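Long-range contacts in 7,8-dihydro-6-hydroxymethylpterin pyrophosphokinase-dihydropteroate synthase (Plasmodium falciparum, PDB 6JWS), which probably catalyses two successive steps of folate biosynthesis, pyrophosphorylating 6-hydroxymethyl-7,8-dihydropterin with ATP and then condensing the product with 4-aminobenzoate to give 7,8-dihydropteroate: residues E6-E11 with V174-S179; V41-G46 with Q90-S95; M180-K185 with K233-Y238; L226-I231 with N308-I313. The protein carries 1 engineered substitution. All blocks are in the same frame, centred on the assembly; numbering follows the deposited sequence.

Contact 1 of 4, residues E6-E11 with V174-S179; sequences ELILSE and VNDPLS
N175 and D176 both project from the lead-in to helix 177-190 toward the N-terminal segment, but meet it differently. N175 brings its amide to the backbone. With CG anti to its own carbonyl carbon (chi1 -67°), the side chain extends to the backbone at I8-S10, and ND2 donates a nearly straight bond to I8 O, 3.2 Å at 167°. The same ND2 makes a weak, bent bond to S10 O at 3.4 Å, so one amide nitrogen spans two carbonyls two residues apart. ND2 is crowded by K237 in the model, and its exact place is less sure.

I8 makes the van der Waals part of the contact, its hydrocarbon branches lying against polar side chains. It crosses D176 obliquely, CG1 lying 3.7 Å from D176 OD1, while I8 CG2 comes 3.7 Å from S179 OG. Those two oxygens are too close to each other in the model, so their places are less sure. The carboxylate of D176 is turned back to its own helix: it is the N-cap, with OD2 accepting from S179 N at 2.6 Å, and this N-H arrives from above the carboxylate plane. I8 therefore packs against the capped first turn of the helix, and also touches I234 of helix 228-236.

Beyond the two segments, K237 NZ bonds S10 O, and N175 N is bonded to Y238 OH. The chemistry implies a loop tied to the helix start through its main-chain carbonyls, while the buried acid of D176 is probably stabilised by the helix end it caps.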
# COMPACT_ATOMS: atom_id res chain seq x y z
N GLU B 6 58.39 26.13 11.78
CA GLU B 6 58.55 27.07 12.89
C GLU B 6 57.17 27.52 13.37
O GLU B 6 56.89 27.48 14.57
CB GLU B 6 59.39 28.27 12.44
CG GLU B 6 60.72 27.90 11.81
CD GLU B 6 61.03 28.58 10.49
OE1 GLU B 6 60.74 29.79 10.36
OE2 GLU B 6 61.56 27.90 9.58
N LEU B 7 56.32 27.92 12.42
CA LEU B 7 55.05 28.56 12.69
C LEU B 7 54.00 27.53 13.12
O LEU B 7 52.91 27.90 13.54
CB LEU B 7 54.59 29.33 11.45
CG LEU B 7 55.31 30.66 11.17
CD1 LEU B 7 54.46 31.55 10.28
CD2 LEU B 7 55.66 31.38 12.47
N ILE B 8 54.35 26.24 13.00
CA ILE B 8 53.51 25.13 13.39
C ILE B 8 53.25 25.16 14.90
O ILE B 8 52.16 24.82 15.34
CB ILE B 8 54.12 23.79 12.90
CG1 ILE B 8 53.70 23.49 11.46
CG2 ILE B 8 53.79 22.63 13.83
CD1 ILE B 8 54.31 22.22 10.88
N LEU B 9 54.25 25.60 15.68
CA LEU B 9 54.18 25.53 17.14
C LEU B 9 54.07 26.92 17.77
O LEU B 9 54.20 27.05 18.99
CB LEU B 9 55.40 24.79 17.69
CG LEU B 9 55.78 23.50 16.97
CD1 LEU B 9 57.00 23.73 16.09
CD2 LEU B 9 56.06 22.39 17.96
N SER B 10 53.81 27.96 16.96
CA SER B 10 53.62 29.30 17.50
C SER B 10 52.34 29.35 18.33
O SER B 10 51.38 28.62 18.05
CB SER B 10 53.64 30.36 16.42
OG SER B 10 52.35 30.57 15.86
N GLU B 11 52.32 30.21 19.36
CA GLU B 11 51.29 30.20 20.38
C GLU B 11 50.13 31.12 19.99
O GLU B 11 49.41 31.61 20.86
CB GLU B 11 51.87 30.61 21.74
CG GLU B 11 52.77 29.56 22.38
CD GLU B 11 53.53 30.02 23.62
OE1 GLU B 11 53.67 31.25 23.80
OE2 GLU B 11 53.98 29.15 24.39
N VAL B 174 43.69 23.76 16.48
CA VAL B 174 44.92 23.28 15.87
C VAL B 174 45.29 24.22 14.72
O VAL B 174 44.40 24.74 14.05
CB VAL B 174 44.80 21.81 15.44
CG1 VAL B 174 46.02 21.34 14.68
CG2 VAL B 174 44.57 20.92 16.66
N ASN B 175 46.59 24.46 14.54
CA ASN B 175 47.06 25.53 13.66
C ASN B 175 47.02 25.14 12.18
O ASN B 175 46.91 26.02 11.33
CB ASN B 175 48.46 26.02 14.03
CG ASN B 175 48.50 26.74 15.37
OD1 ASN B 175 47.60 27.50 15.71
ND2 ASN B 175 49.56 26.50 16.12
N ASP B 176 47.14 23.83 11.88
CA ASP B 176 47.30 23.41 10.50
C ASP B 176 46.88 21.95 10.34
O ASP B 176 46.84 21.20 11.31
CB ASP B 176 48.76 23.56 10.05
CG ASP B 176 49.68 22.64 10.83
OD1 ASP B 176 50.06 23.00 11.96
OD2 ASP B 176 49.94 21.52 10.33
N PRO B 177 46.60 21.51 9.08
CA PRO B 177 46.21 20.13 8.81
C PRO B 177 47.28 19.09 9.13
O PRO B 177 46.96 17.93 9.43
CB PRO B 177 45.82 20.10 7.32
CG PRO B 177 46.40 21.37 6.72
CD PRO B 177 46.53 22.35 7.87
N LEU B 178 48.55 19.51 9.08
CA LEU B 178 49.60 18.55 9.42
C LEU B 178 49.60 18.31 10.92
O LEU B 178 49.63 17.16 11.34
CB LEU B 178 50.97 18.99 8.88
CG LEU B 178 52.08 17.95 9.06
CD1 LEU B 178 51.59 16.55 8.76
CD2 LEU B 178 53.29 18.28 8.20
N SER B 179 49.50 19.38 11.72
CA SER B 179 49.37 19.18 13.16
C SER B 179 48.09 18.40 13.46
O SER B 179 48.09 17.49 14.29
CB SER B 179 49.43 20.47 13.95
OG SER B 179 50.28 21.42 13.34

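Contact 2 of 4, residues V41-G46 with Q90-S95; sequences VEKYLG and QNLEES. With CA (calcium ion), chain L.
Direct hydrogen bonding across this contact rests on Y44. At the end of helix 30-44 its OH donates to E93 O at 2.6 Å, reaching a carbonyl lone pair in the carbonyl plane (C=O...donor angle 136°), and that same oxygen lies in plane at the edge of the ring. S95 OG lies 3.4 Å from K43 O, at best a weak bond; the hydroxyl is also hydrogen-bonded to Y97 N.

Water carries the rest of the polar contact. One molecule accepts from both K43 NZ and S95 N and donates to E94 OE1. It thus joins a lysine and a glutamate whose charged atoms, K43 NZ and E94 OE1, are 4.3 Å apart, beyond a salt bridge. A second water donates to Y44 O and is bonded to S95 OG.

Apolar contact comes from the K43 chain, extended until it bends at chi4. Its CG lies over one face of the Y44 ring, towards the rim, while its CE meets L92 CB at 4.0 Å, the two side chains crossing obliquely.

Metal binding occupies another side of the helix end: calcium takes E42 O at 2.2 Å, E42 OE1, G46 O and two waters, with both carboxylate oxygens of E99 completing seven. The chemistry implies a helix terminus held by calcium and solvent-bridged charges, with the tyrosine bond its firmest direct link to the 90-95 loop.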
# COMPACT_ATOMS: atom_id res chain seq x y z
N VAL B 41 37.46 13.44 19.20
CA VAL B 41 37.54 14.64 18.37
C VAL B 41 37.10 15.87 19.18
O VAL B 41 37.77 16.90 19.15
CB VAL B 41 36.75 14.48 17.05
CG1 VAL B 41 36.58 15.79 16.30
CG2 VAL B 41 37.33 13.40 16.14
N GLU B 42 35.96 15.76 19.89
CA GLU B 42 35.43 16.85 20.71
C GLU B 42 36.43 17.24 21.79
O GLU B 42 36.52 18.42 22.15
CB GLU B 42 34.21 16.40 21.53
CG GLU B 42 32.87 17.01 21.13
CD GLU B 42 32.70 18.51 21.00
OE1 GLU B 42 33.34 19.28 21.75
OE2 GLU B 42 31.89 18.92 20.14
N LYS B 43 37.12 16.24 22.36
CA LYS B 43 38.06 16.40 23.46
C LYS B 43 39.36 17.06 23.00
O LYS B 43 39.78 18.05 23.58
CB LYS B 43 38.32 15.03 24.11
CG LYS B 43 39.12 15.05 25.41
CD LYS B 43 39.22 13.67 26.04
CE LYS B 43 39.91 13.65 27.38
NZ LYS B 43 39.37 14.66 28.31
N TYR B 44 39.96 16.54 21.92
CA TYR B 44 41.33 16.86 21.55
C TYR B 44 41.44 17.81 20.37
O TYR B 44 42.54 18.30 20.11
CB TYR B 44 42.13 15.58 21.29
CG TYR B 44 42.37 14.69 22.49
CD1 TYR B 44 42.75 15.22 23.72
CD2 TYR B 44 42.27 13.31 22.38
CE1 TYR B 44 42.98 14.40 24.82
CE2 TYR B 44 42.50 12.48 23.47
CZ TYR B 44 42.86 13.03 24.69
OH TYR B 44 43.10 12.21 25.75
N LEU B 45 40.35 18.11 19.65
CA LEU B 45 40.49 18.86 18.41
C LEU B 45 39.72 20.17 18.41
O LEU B 45 40.11 21.10 17.71
CB LEU B 45 40.09 18.00 17.20
CG LEU B 45 41.03 16.84 16.89
CD1 LEU B 45 40.56 16.10 15.64
CD2 LEU B 45 42.45 17.35 16.72
N GLY B 46 38.60 20.25 19.12
CA GLY B 46 37.79 21.47 19.07
C GLY B 46 36.30 21.19 19.28
O GLY B 46 35.91 20.36 20.11
N GLN B 90 38.11 5.89 30.58
CA GLN B 90 38.21 6.21 31.99
C GLN B 90 39.57 6.84 32.31
O GLN B 90 39.67 7.64 33.24
CB GLN B 90 37.93 4.98 32.87
CG GLN B 90 36.44 4.70 33.07
CD GLN B 90 36.15 3.93 34.33
OE1 GLN B 90 35.29 4.30 35.13
NE2 GLN B 90 36.87 2.83 34.53
N ASN B 91 40.60 6.49 31.52
CA ASN B 91 41.97 6.91 31.78
C ASN B 91 42.54 7.60 30.55
O ASN B 91 43.39 7.05 29.85
CB ASN B 91 42.87 5.74 32.21
CG ASN B 91 42.33 4.97 33.40
OD1 ASN B 91 41.82 3.86 33.24
ND2 ASN B 91 42.44 5.55 34.59
N LEU B 92 42.07 8.83 30.28
CA LEU B 92 42.55 9.58 29.14
C LEU B 92 43.33 10.79 29.65
O LEU B 92 43.01 11.32 30.71
CB LEU B 92 41.36 10.07 28.31
CG LEU B 92 40.67 9.05 27.40
CD1 LEU B 92 39.38 9.64 26.85
CD2 LEU B 92 41.58 8.61 26.27
N GLU B 93 44.30 11.23 28.85
CA GLU B 93 45.06 12.43 29.15
C GLU B 93 44.17 13.63 28.91
O GLU B 93 43.51 13.72 27.88
CB GLU B 93 46.30 12.52 28.26
CG GLU B 93 47.35 11.46 28.55
CD GLU B 93 48.17 11.07 27.33
OE1 GLU B 93 47.61 11.10 26.21
OE2 GLU B 93 49.37 10.75 27.50
N GLU B 94 44.16 14.56 29.88
CA GLU B 94 43.39 15.79 29.76
C GLU B 94 43.90 16.58 28.56
O GLU B 94 45.06 16.48 28.18
CB GLU B 94 43.46 16.60 31.06
CG GLU B 94 42.53 16.08 32.16
CD GLU B 94 41.11 16.63 32.17
OE1 GLU B 94 40.77 17.42 31.26
OE2 GLU B 94 40.34 16.28 33.09
N SER B 95 42.99 17.34 27.94
CA SER B 95 43.32 18.27 26.87
C SER B 95 43.96 19.51 27.49
O SER B 95 43.84 19.73 28.69
CB SER B 95 42.09 18.62 26.07
OG SER B 95 42.37 19.62 25.10
CA CA L . 35.47 20.33 22.54
O HOH W 1 40.31 17.04 28.43
O HOH W 2 43.47 18.83 22.92
O HOH W 3 35.18 22.36 21.97
O HOH W 4 37.52 21.31 23.40

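Contact 3 of 4, residues M180-K185 with K233-Y238; sequences MLVVIK and KILSKY. With ATP (adenosine-5'-triphosphate), chain J.
The amide nitrogen of K237 is gripped twice, by I234 O at 3.1 Å and more weakly by K233 O at 3.2 Å. Y238 N follows by donating to L235 O, another bond reaching three residues back. Y238, like I234, points toward the 180-185 helix, and its OH is bonded to N175 N. No hydrogen bond joins the two segments; what meets is apolar.

V182 is the centre. Its CG1, anti to the backbone N, touches I234 CG2 at 3.8 Å and L235 CD2 at 3.9 Å, while its other branch, CG2, reaches I234 CD1. The V182 and I234 side chains cross at about a right angle. The L235 CD2 methyl also rests over the helix backbone, 4.0 Å from V183 CA, and the V183 and L235 side chains slide past each other in opposite directions. V183 CG2 then turns to Y238 CD2, again crossing nearly at right angles, while K237 CG sits over the centre of one face of the tyrosine ring.

L181, on another flank of the helix, faces the nucleotide, its CD1 3.7 Å from C2 of the ATP adenine; K185 NZ comes close to C5' of the ribose. Helix 177-190 thus has helix 228-236 on its V182-V183 flank, whereas M180 and I184 pack on strands 208-214 and 16-24 of the antiparallel sheet.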
# COMPACT_ATOMS: atom_id res chain seq x y z
N MET B 180 47.00 18.73 12.75
CA MET B 180 45.75 18.04 13.01
C MET B 180 45.89 16.54 12.72
O MET B 180 45.45 15.71 13.51
CB MET B 180 44.57 18.61 12.20
CG MET B 180 43.28 17.84 12.46
SD MET B 180 41.84 18.86 12.22
CE MET B 180 41.75 18.84 10.44
N LEU B 181 46.53 16.21 11.59
CA LEU B 181 46.68 14.81 11.23
C LEU B 181 47.49 14.06 12.30
O LEU B 181 47.17 12.92 12.64
CB LEU B 181 47.31 14.69 9.85
CG LEU B 181 47.47 13.27 9.32
CD1 LEU B 181 46.13 12.54 9.28
CD2 LEU B 181 48.11 13.29 7.94
N VAL B 182 48.51 14.73 12.85
CA VAL B 182 49.32 14.12 13.89
C VAL B 182 48.43 13.76 15.08
O VAL B 182 48.43 12.61 15.52
CB VAL B 182 50.50 15.03 14.32
CG1 VAL B 182 51.23 14.47 15.54
CG2 VAL B 182 51.48 15.29 13.17
N VAL B 183 47.64 14.73 15.56
CA VAL B 183 46.72 14.47 16.66
C VAL B 183 45.71 13.38 16.29
O VAL B 183 45.37 12.55 17.13
CB VAL B 183 46.01 15.74 17.18
CG1 VAL B 183 45.20 15.43 18.43
CG2 VAL B 183 46.99 16.87 17.48
N ILE B 184 45.24 13.38 15.03
CA ILE B 184 44.29 12.38 14.59
C ILE B 184 44.94 11.00 14.66
O ILE B 184 44.31 10.03 15.10
CB ILE B 184 43.75 12.71 13.18
CG1 ILE B 184 42.69 13.82 13.23
CG2 ILE B 184 43.22 11.46 12.49
CD1 ILE B 184 42.50 14.54 11.92
N LYS B 185 46.20 10.92 14.22
CA LYS B 185 46.97 9.68 14.27
C LYS B 185 47.10 9.21 15.71
O LYS B 185 47.01 8.02 15.98
CB LYS B 185 48.33 9.84 13.57
CG LYS B 185 48.26 10.01 12.06
CD LYS B 185 47.65 8.82 11.35
CE LYS B 185 47.30 9.12 9.91
NZ LYS B 185 46.88 7.90 9.19
N LYS B 233 56.19 17.21 20.10
CA LYS B 233 56.06 18.64 20.35
C LYS B 233 54.70 19.14 19.88
O LYS B 233 54.12 20.01 20.51
CB LYS B 233 57.20 19.42 19.69
CG LYS B 233 58.57 19.32 20.35
CD LYS B 233 59.58 20.31 19.78
CE LYS B 233 61.01 20.05 20.20
NZ LYS B 233 61.94 21.05 19.60
N ILE B 234 54.23 18.61 18.74
CA ILE B 234 52.92 18.91 18.19
C ILE B 234 51.86 18.44 19.19
O ILE B 234 51.01 19.23 19.60
CB ILE B 234 52.74 18.26 16.80
CG1 ILE B 234 53.55 18.99 15.73
CG2 ILE B 234 51.27 18.15 16.43
CD1 ILE B 234 53.78 18.19 14.47
N LEU B 235 51.97 17.17 19.60
CA LEU B 235 51.05 16.60 20.56
C LEU B 235 51.03 17.44 21.84
O LEU B 235 49.95 17.74 22.36
CB LEU B 235 51.44 15.14 20.83
CG LEU B 235 51.20 14.15 19.69
CD1 LEU B 235 51.48 12.72 20.13
CD2 LEU B 235 49.78 14.25 19.15
N SER B 236 52.22 17.84 22.33
CA SER B 236 52.37 18.47 23.63
C SER B 236 51.73 19.85 23.64
O SER B 236 51.40 20.38 24.70
CB SER B 236 53.82 18.56 24.05
OG SER B 236 54.27 17.32 24.56
N LYS B 237 51.59 20.43 22.45
CA LYS B 237 51.00 21.75 22.29
C LYS B 237 49.49 21.67 22.55
O LYS B 237 48.87 22.70 22.80
CB LYS B 237 51.31 22.27 20.88
CG LYS B 237 50.66 23.59 20.51
CD LYS B 237 51.19 24.15 19.20
CE LYS B 237 50.30 25.23 18.61
NZ LYS B 237 50.08 26.38 19.52
N TYR B 238 48.92 20.45 22.51
CA TYR B 238 47.48 20.30 22.56
C TYR B 238 47.05 19.33 23.66
O TYR B 238 45.94 19.45 24.17
CB TYR B 238 46.91 19.87 21.20
CG TYR B 238 47.22 20.81 20.06
CD1 TYR B 238 46.68 22.08 20.02
CD2 TYR B 238 48.04 20.41 19.02
CE1 TYR B 238 46.96 22.96 18.99
CE2 TYR B 238 48.34 21.28 17.98
CZ TYR B 238 47.80 22.55 17.96
OH TYR B 238 48.08 23.41 16.93
PG ATP J . 43.95 7.93 2.83
O1G ATP J . 42.67 7.37 2.22
O2G ATP J . 44.73 8.80 1.86
O3G ATP J . 43.68 8.62 4.15
PB ATP J . 44.69 5.05 3.26
O1B ATP J . 46.00 4.38 3.02
O2B ATP J . 43.49 4.60 2.49
O3B ATP J . 44.90 6.63 3.12
PA ATP J . 44.97 5.60 6.12
O1A ATP J . 44.08 6.72 6.56
O2A ATP J . 45.30 4.53 7.11
O3A ATP J . 44.34 4.92 4.81
O5' ATP J . 46.34 6.20 5.53
C5' ATP J . 46.48 7.64 5.45
C4' ATP J . 47.72 7.98 4.66
O4' ATP J . 47.42 9.00 3.68
C3' ATP J . 48.88 8.53 5.49
O3' ATP J . 50.11 8.07 4.93
C2' ATP J . 48.66 10.04 5.40
O2' ATP J . 49.82 10.84 5.51
C1' ATP J . 48.12 10.19 3.98
N9 ATP J . 47.23 11.34 3.83
C8 ATP J . 47.33 12.32 2.87
N7 ATP J . 46.39 13.23 2.97
C5 ATP J . 45.61 12.81 4.04
C6 ATP J . 44.45 13.34 4.63
N6 ATP J . 43.87 14.45 4.20
N1 ATP J . 43.92 12.68 5.69
C2 ATP J . 44.52 11.55 6.11
N3 ATP J . 45.61 10.96 5.63
C4 ATP J . 46.12 11.65 4.58

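Contact 4 of 4, residues L226-I231 with N308-I313; sequences LEKNMI and NMVDNI. With ATP (adenosine-5'-triphosphate), chain J.
The two backbones come nearest at L226 and V310, whose CA atoms are 6.2 Å apart, one segment entering helix 228-236 through the N-cap residue E227 and the other running on from the weakly bonded end of helix 304-309 with helical angles but few regular bonds. I231 carries much of the contact. With CG1 anti to its carbonyl carbon (chi1 -73°) and the chain extended beyond, its CD1 rests against the opposite backbone, 4.0 Å from V310 CA, and lies near M309 CB and V310 CG1 as well. Its CG2 branch takes M309 CE at 3.8 Å, with the methionine bent at chi3 (54°); the two side chains cross obliquely and isoleucine meets methionine twice.

V310 is covered from a second direction by the aliphatic part of K228. The two side chains lie side by side and point the same way, K228 CG touching V310 CG1 at 3.6 Å. L226 adds a looser contact, its CD1 4.5 Å from I313 CD1.

The far side of the 308-313 segment serves the nucleotide: the ATP O3' hydroxyl donates to N312 O at 2.8 Å, and I313 CG2 approaches O2' at 3.4 Å. In this arrangement ribose-binding backbone is backed by apolar packing on helix 228-236. M309 and I313 also lean on V182 and L181 of helix 177-190, so the segment lies against both helices, and E314 to S317 carry the chain on along ATP into strand 316-318.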
# COMPACT_ATOMS: atom_id res chain seq x y z
N LEU B 226 58.60 12.78 9.79
CA LEU B 226 58.64 13.51 11.04
C LEU B 226 59.36 12.65 12.07
O LEU B 226 59.02 11.48 12.25
CB LEU B 226 57.20 13.81 11.50
CG LEU B 226 56.34 14.66 10.56
CD1 LEU B 226 54.88 14.55 10.95
CD2 LEU B 226 56.78 16.12 10.56
N GLU B 227 60.37 13.24 12.73
CA GLU B 227 61.08 12.57 13.80
C GLU B 227 60.18 12.53 15.04
O GLU B 227 59.34 13.41 15.22
CB GLU B 227 62.42 13.24 14.09
CG GLU B 227 63.60 12.56 13.42
CD GLU B 227 63.72 12.73 11.91
OE1 GLU B 227 63.97 13.88 11.47
OE2 GLU B 227 63.57 11.73 11.18
N LYS B 228 60.37 11.49 15.87
CA LYS B 228 59.64 11.30 17.11
C LYS B 228 59.66 12.58 17.94
O LYS B 228 58.69 12.89 18.63
CB LYS B 228 60.22 10.13 17.91
CG LYS B 228 60.48 8.85 17.12
CD LYS B 228 61.51 7.93 17.75
CE LYS B 228 62.93 8.42 17.56
NZ LYS B 228 63.88 7.75 18.49
N ASN B 229 60.78 13.32 17.87
CA ASN B 229 60.93 14.61 18.52
C ASN B 229 59.75 15.51 18.13
O ASN B 229 59.06 16.03 19.00
CB ASN B 229 62.30 15.24 18.21
CG ASN B 229 62.43 16.70 18.61
OD1 ASN B 229 62.54 17.57 17.75
ND2 ASN B 229 62.41 16.97 19.90
N MET B 230 59.54 15.65 16.81
CA MET B 230 58.58 16.60 16.24
C MET B 230 57.15 16.23 16.63
O MET B 230 56.37 17.10 17.02
CB MET B 230 58.72 16.65 14.72
CG MET B 230 57.96 17.79 14.08
SD MET B 230 58.01 19.30 15.08
CE MET B 230 57.38 20.50 13.92
N ILE B 231 56.82 14.93 16.55
CA ILE B 231 55.50 14.43 16.89
C ILE B 231 55.18 14.82 18.34
O ILE B 231 54.12 15.39 18.60
CB ILE B 231 55.40 12.91 16.62
CG1 ILE B 231 55.32 12.62 15.12
CG2 ILE B 231 54.23 12.29 17.37
CD1 ILE B 231 55.40 11.16 14.75
N ASN B 308 54.76 3.96 16.44
CA ASN B 308 53.97 3.47 15.33
C ASN B 308 53.63 4.62 14.37
O ASN B 308 53.45 4.39 13.18
CB ASN B 308 52.68 2.80 15.80
CG ASN B 308 52.91 1.80 16.91
OD1 ASN B 308 52.70 2.11 18.09
ND2 ASN B 308 53.36 0.61 16.56
N MET B 309 53.58 5.84 14.93
CA MET B 309 53.07 7.02 14.25
C MET B 309 54.07 7.54 13.21
O MET B 309 53.65 8.15 12.23
CB MET B 309 52.75 8.14 15.26
CG MET B 309 51.45 7.92 16.04
SD MET B 309 51.01 9.24 17.22
CE MET B 309 51.06 10.68 16.15
N VAL B 310 55.37 7.30 13.43
CA VAL B 310 56.43 7.94 12.66
C VAL B 310 56.24 7.74 11.15
O VAL B 310 56.33 8.69 10.38
CB VAL B 310 57.85 7.55 13.13
CG1 VAL B 310 58.18 8.12 14.50
CG2 VAL B 310 58.10 6.05 13.09
N ASP B 311 55.97 6.49 10.76
CA ASP B 311 55.93 6.09 9.36
C ASP B 311 54.55 6.36 8.75
O ASP B 311 54.41 6.39 7.53
CB ASP B 311 56.34 4.63 9.18
CG ASP B 311 57.82 4.43 8.91
OD1 ASP B 311 58.33 5.05 7.96
OD2 ASP B 311 58.45 3.64 9.65
N ASN B 312 53.56 6.59 9.62
CA ASN B 312 52.15 6.54 9.26
C ASN B 312 51.75 7.70 8.35
O ASN B 312 50.82 7.56 7.56
CB ASN B 312 51.23 6.39 10.48
CG ASN B 312 51.12 4.96 10.96
OD1 ASN B 312 51.25 4.02 10.17
ND2 ASN B 312 50.87 4.78 12.25
N ILE B 313 52.47 8.83 8.45
CA ILE B 313 52.15 10.01 7.68
C ILE B 313 53.17 10.15 6.55
O ILE B 313 54.26 10.69 6.74
CB ILE B 313 52.10 11.27 8.58
CG1 ILE B 313 51.13 11.09 9.74
CG2 ILE B 313 51.76 12.50 7.75
CD1 ILE B 313 51.05 12.29 10.66
PG ATP J . 43.95 7.93 2.83
O1G ATP J . 42.67 7.37 2.22
O2G ATP J . 44.73 8.80 1.86
O3G ATP J . 43.68 8.62 4.15
PB ATP J . 44.69 5.05 3.26
O1B ATP J . 46.00 4.38 3.02
O2B ATP J . 43.49 4.60 2.49
O3B ATP J . 44.90 6.63 3.12
PA ATP J . 44.97 5.60 6.12
O1A ATP J . 44.08 6.72 6.56
O2A ATP J . 45.30 4.53 7.11
O3A ATP J . 44.34 4.92 4.81
O5' ATP J . 46.34 6.20 5.53
C5' ATP J . 46.48 7.64 5.45
C4' ATP J . 47.72 7.98 4.66
O4' ATP J . 47.42 9.00 3.68
C3' ATP J . 48.88 8.53 5.49
O3' ATP J . 50.11 8.07 4.93
C2' ATP J . 48.66 10.04 5.40
O2' ATP J . 49.82 10.84 5.51
C1' ATP J . 48.12 10.19 3.98
N9 ATP J . 47.23 11.34 3.83
C8 ATP J . 47.33 12.32 2.87
N7 ATP J . 46.39 13.23 2.97
C5 ATP J . 45.61 12.81 4.04
C6 ATP J . 44.45 13.34 4.63
N6 ATP J . 43.87 14.45 4.20
N1 ATP J . 43.92 12.68 5.69
C2 ATP J . 44.52 11.55 6.11
N3 ATP J . 45.61 10.96 5.63
C4 ATP J . 46.12 11.65 4.58

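Overall arrangement
From the N terminus, contact 1 closes the longest loop, joining the segment before strand 16-24 to the start of helix 177-190. Contact 2 opens and closes within that span, tying the end of helix 30-44 to the loop after helix 85-90. Contacts 3 and 4 follow and cross one another: 180-185 pairs with 233-238, while 226-231, lying between them, pairs with 308-313. Helix 177-190 is shared by contacts 1 and 3, helix 228-236 by contacts 3 and 4. Contacts 3 and 4 both reach ATP, through L181 and K185 of 180-185 and through N312 and I313 of 308-313. L45 packs on V183, linking contacts 2 and 3; contacts 2 and 4 do not touch.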